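Local coordinates for TATA-binding protein (Sulfolobus acidocaldarius, PDB 1MP9) that binds specifically to TATA-box promoter elements as a general transcription factor, supporting the activation of archaeal genes read by RNA polymerase, at the interface of chains A and B. Residues are numbered along the deposited sequence; one frame, centred on the assembly and turned at random. Chains: chain A/B, TATA-binding protein.

Contact 1: the interface of chains A and B. Residues chain A 126; chain B 19, 62, 70, 72.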
loop_
_atom_site.group_PDB
_atom_site.type_symbol
_atom_site.label_atom_id
_atom_site.label_comp_id
_atom_site.label_asym_id
_atom_site.label_seq_id
_atom_site.Cartn_x
_atom_site.Cartn_y
_atom_site.Cartn_z
ATOM N N PHE A 126 -15.063 -4.463 4.273
ATOM C CA PHE A 126 -15.996 -5.206 3.460
ATOM C C PHE A 126 -16.992 -4.361 2.682
ATOM O O PHE A 126 -17.823 -4.905 1.971
ATOM C CB PHE A 126 -16.713 -6.232 4.323
ATOM C CG PHE A 126 -15.812 -7.327 4.800
ATOM C CD1 PHE A 126 -15.689 -7.603 6.164
ATOM C CD2 PHE A 126 -15.012 -8.018 3.894
ATOM C CE1 PHE A 126 -14.767 -8.552 6.626
ATOM C CE2 PHE A 126 -14.072 -8.975 4.340
ATOM C CZ PHE A 126 -13.949 -9.239 5.712
ATOM N N VAL B 19 -10.246 -13.733 0.296
ATOM C CA VAL B 19 -11.570 -13.141 0.398
ATOM C C VAL B 19 -12.230 -13.531 -0.898
ATOM O O VAL B 19 -11.673 -13.303 -1.967
ATOM C CB VAL B 19 -11.516 -11.580 0.533
ATOM C CG1 VAL B 19 -12.963 -10.993 0.603
ATOM C CG2 VAL B 19 -10.769 -11.191 1.821
ATOM N N LEU B 62 -20.416 -13.038 5.114
ATOM C CA LEU B 62 -21.293 -11.867 5.147
ATOM C C LEU B 62 -22.300 -12.084 4.023
ATOM O O LEU B 62 -21.924 -12.230 2.857
ATOM C CB LEU B 62 -20.478 -10.581 4.926
ATOM C CG LEU B 62 -19.263 -10.374 5.845
ATOM C CD1 LEU B 62 -18.597 -9.069 5.461
ATOM C CD2 LEU B 62 -19.693 -10.335 7.346
ATOM N N VAL B 70 -19.997 -12.775 0.959
ATOM C CA VAL B 70 -18.551 -12.590 0.997
ATOM C C VAL B 70 -18.027 -13.562 2.056
ATOM O O VAL B 70 -18.499 -13.546 3.183
ATOM C CB VAL B 70 -18.187 -11.161 1.420
ATOM C CG1 VAL B 70 -16.615 -10.989 1.473
ATOM C CG2 VAL B 70 -18.817 -10.150 0.422
ATOM N N THR B 72 -14.606 -14.845 4.122
ATOM C CA THR B 72 -13.236 -14.479 4.472
ATOM C C THR B 72 -12.741 -15.415 5.568
ATOM O O THR B 72 -13.544 -15.952 6.334
ATOM C CB THR B 72 -13.198 -13.023 5.003
ATOM O OG1 THR B 72 -11.857 -12.647 5.309
ATOM C CG2 THR B 72 -14.041 -12.914 6.283
#

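Contact 2: the interface of chains A and B. Residues chain A 144, 149; chain B 144-146, 149-150.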
loop_
_atom_site.group_PDB
_atom_site.type_symbol
_atom_site.label_atom_id
_atom_site.label_comp_id
_atom_site.label_asym_id
_atom_site.label_seq_id
_atom_site.Cartn_x
_atom_site.Cartn_y
_atom_site.Cartn_z
ATOM N N ARG A 144 -5.870 0.844 -2.687
ATOM C CA ARG A 144 -5.199 1.207 -3.931
ATOM C C ARG A 144 -6.248 1.993 -4.732
ATOM O O ARG A 144 -7.245 1.426 -5.220
ATOM C CB ARG A 144 -4.774 -0.054 -4.684
ATOM C CG ARG A 144 -3.962 0.281 -5.959
ATOM C CD ARG A 144 -3.438 -0.975 -6.633
ATOM N NE ARG A 144 -2.666 -0.671 -7.853
ATOM C CZ ARG A 144 -1.704 -1.434 -8.371
ATOM N NH1 ARG A 144 -1.328 -2.581 -7.785
ATOM N NH2 ARG A 144 -1.143 -1.063 -9.526
ATOM N N ARG A 149 -4.091 8.230 -8.848
ATOM C CA ARG A 149 -3.397 6.969 -8.713
ATOM C C ARG A 149 -2.470 6.954 -7.484
ATOM O O ARG A 149 -1.290 7.235 -7.585
ATOM C CB ARG A 149 -2.631 6.725 -10.006
ATOM C CG ARG A 149 -2.026 5.360 -10.088
ATOM C CD ARG A 149 -1.676 5.014 -11.526
ATOM N NE ARG A 149 -1.104 3.684 -11.529
ATOM C CZ ARG A 149 0.162 3.429 -11.792
ATOM N NH1 ARG A 149 0.992 4.423 -12.091
ATOM N NH2 ARG A 149 0.598 2.186 -11.716
ATOM N N ARG B 144 4.163 -0.606 -5.481
ATOM C CA ARG B 144 2.921 -0.823 -6.227
ATOM C C ARG B 144 3.321 -1.492 -7.560
ATOM O O ARG B 144 3.903 -0.857 -8.454
ATOM C CB ARG B 144 2.203 0.499 -6.492
ATOM C CG ARG B 144 0.819 0.284 -7.117
ATOM C CD ARG B 144 0.122 1.614 -7.405
ATOM N NE ARG B 144 0.970 2.480 -8.224
ATOM C CZ ARG B 144 0.866 3.806 -8.264
ATOM N NH1 ARG B 144 -0.054 4.434 -7.527
ATOM N NH2 ARG B 144 1.691 4.515 -9.035
ATOM N N MET B 145 3.031 -2.780 -7.674
ATOM C CA MET B 145 3.402 -3.555 -8.863
ATOM C C MET B 145 2.281 -3.555 -9.896
ATOM O O MET B 145 1.117 -3.594 -9.528
ATOM C CB MET B 145 3.706 -4.989 -8.446
ATOM C CG MET B 145 4.133 -5.929 -9.584
ATOM S SD MET B 145 4.905 -7.427 -8.928
ATOM C CE MET B 145 6.557 -6.778 -8.614
ATOM N N ASP B 146 2.626 -3.521 -11.182
ATOM C CA ASP B 146 1.577 -3.530 -12.223
ATOM C C ASP B 146 1.295 -4.932 -12.763
ATOM O O ASP B 146 0.150 -5.291 -13.027
ATOM C CB ASP B 146 1.965 -2.592 -13.355
ATOM C CG ASP B 146 1.988 -1.137 -12.910
ATOM O OD1 ASP B 146 2.813 -0.374 -13.442
ATOM O OD2 ASP B 146 1.186 -0.755 -12.025
ATOM N N ARG B 149 -0.966 -7.096 -10.656
ATOM C CA ARG B 149 -1.412 -5.879 -10.002
ATOM C C ARG B 149 -1.538 -6.111 -8.491
ATOM O O ARG B 149 -2.598 -6.462 -7.998
ATOM C CB ARG B 149 -2.760 -5.468 -10.588
ATOM C CG ARG B 149 -3.246 -4.107 -10.133
ATOM C CD ARG B 149 -4.421 -3.644 -11.005
ATOM N NE ARG B 149 -4.789 -2.277 -10.694
ATOM C CZ ARG B 149 -5.645 -1.942 -9.746
ATOM N NH1 ARG B 149 -6.234 -2.891 -9.019
ATOM N NH2 ARG B 149 -5.889 -0.667 -9.498
ATOM N N VAL B 150 -0.441 -5.916 -7.770
ATOM C CA VAL B 150 -0.443 -6.159 -6.338
ATOM C C VAL B 150 0.314 -5.065 -5.644
ATOM O O VAL B 150 1.037 -4.292 -6.281
ATOM C CB VAL B 150 0.254 -7.524 -5.985
ATOM C CG1 VAL B 150 -0.540 -8.687 -6.592
ATOM C CG2 VAL B 150 1.708 -7.573 -6.533
HETATM O O HOH W 1 1.016 7.162 -9.100
#

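Contact 1: the interface of chains A and B
The side-chain hydroxyl of B:Thr72, OG1, lies 4.0 Å from CZ of A:Phe126, a distance of packing and not of bonding, and the side chains here meet through carbon. A:Phe126, near the end of helix 121-127, lays one face of its ring against side chains that rise from strands of the other chain. B:Leu62 meets that face, its side chain crossing the phenylalanine at about a right angle, with methyl CD1 over the rim, 3.3 Å from ring atom CD1. Because its chi2 is trans (180°), this methyl stands at the far end of the side chain and reaches the root of the ring, passing 3.6 Å from A:Phe126 CB. At the opposite end, B:Thr72 meets the ring tip with CG2, 3.7 Å from CZ. Here OG1 is anti to the backbone N (chi1 -178°), which points the methyl at the far rim of the ring, obliquely past CZ. B:Val70 approaches the same face more loosely, CG1 being 4.2 Å from CD2, while B:Val19 borders the ring edge with CG1 4.4 Å from CE2. With an alanine here instead of A:Phe126, the B:Leu62 CD1 and B:Thr72 CG2 methyls would probably lose the ring they both touch, and a gap would be likely to open between helix and sheet. The strand residues belong to the concave, DNA-binding underside of the TBP saddle. In this assembly the phenyl ring occupies apolar surface that would otherwise meet the minor groove of the TATA box, so such pairing, whether or not it occurs in the cell, would be expected to shield the DNA-binding face.

Contact 2: the interface of chains A and B
Arginines from the second repeats of two TBP-family saddles pack against one another here, and the guanidinium of A:Arg144 is packed on both faces. Aliphatic carbons of chain B cover them: CG of B:Arg144 sits over the centre of one, 3.3 Å from CZ of A:Arg144, and CG of B:Arg149 lies toward the rim of the other. The extended chain of A:Arg144, with CG anti to the backbone N (chi1 -176°), carries the group deep enough for NH1 to donate to the backbone O of B:Met145 at 3.2 Å. That acceptor lies nearly in the guanidinium plane, so one edge is fixed while both faces are packed. The carboxylate of B:Asp146 stands at the same edge, and its OD2 forms salt bridges with two arginines, 3.4 Å from NH2 of A:Arg144 and 3.0 Å from NH2 of A:Arg149. In the shorter pair no N-H points at the oxygen, so it is a salt bridge that is probably mainly electrostatic. The carboxylate would be expected to balance part of the positive charge of the two arginines, and the guanidiniums of A:Arg149 and B:Arg144 stack beside it, their planes 28° apart and their CZ atoms 3.6 Å from each other. B:Arg144 departs from its partner copy by bending at chi3 (54°), which swings its guanidinium toward A:Arg149. On the side where water enters, NH1 of B:Arg144 reaches the backbone O of A:Arg149 at 3.1 Å, approaching from above the carbonyl plane instead of along a lone pair. Water 1 bridges the same two residues, 2.7 Å from B:Arg144 NH2 and hydrogen-bonded to the carbonyl oxygen as well.

Contact 1 and contact 2 have no residue in common, and the centres of their C-alpha atoms lie about 22 Å apart along one interface. Contact 1 sets the second repeat of chain A against the first repeat of chain B, whereas contact 2 brings the two second repeats together around strand 141-145 and the loop that follows it. One rests on ring and methyl packing, the other on charge and backbone carbonyls. Contact 1 has a twin with the chains exchanged; contact 2 lies across the two-fold axis, where the two Arg144 side chains depart from exact symmetry. The structure alone does not show whether this dimer forms in solution.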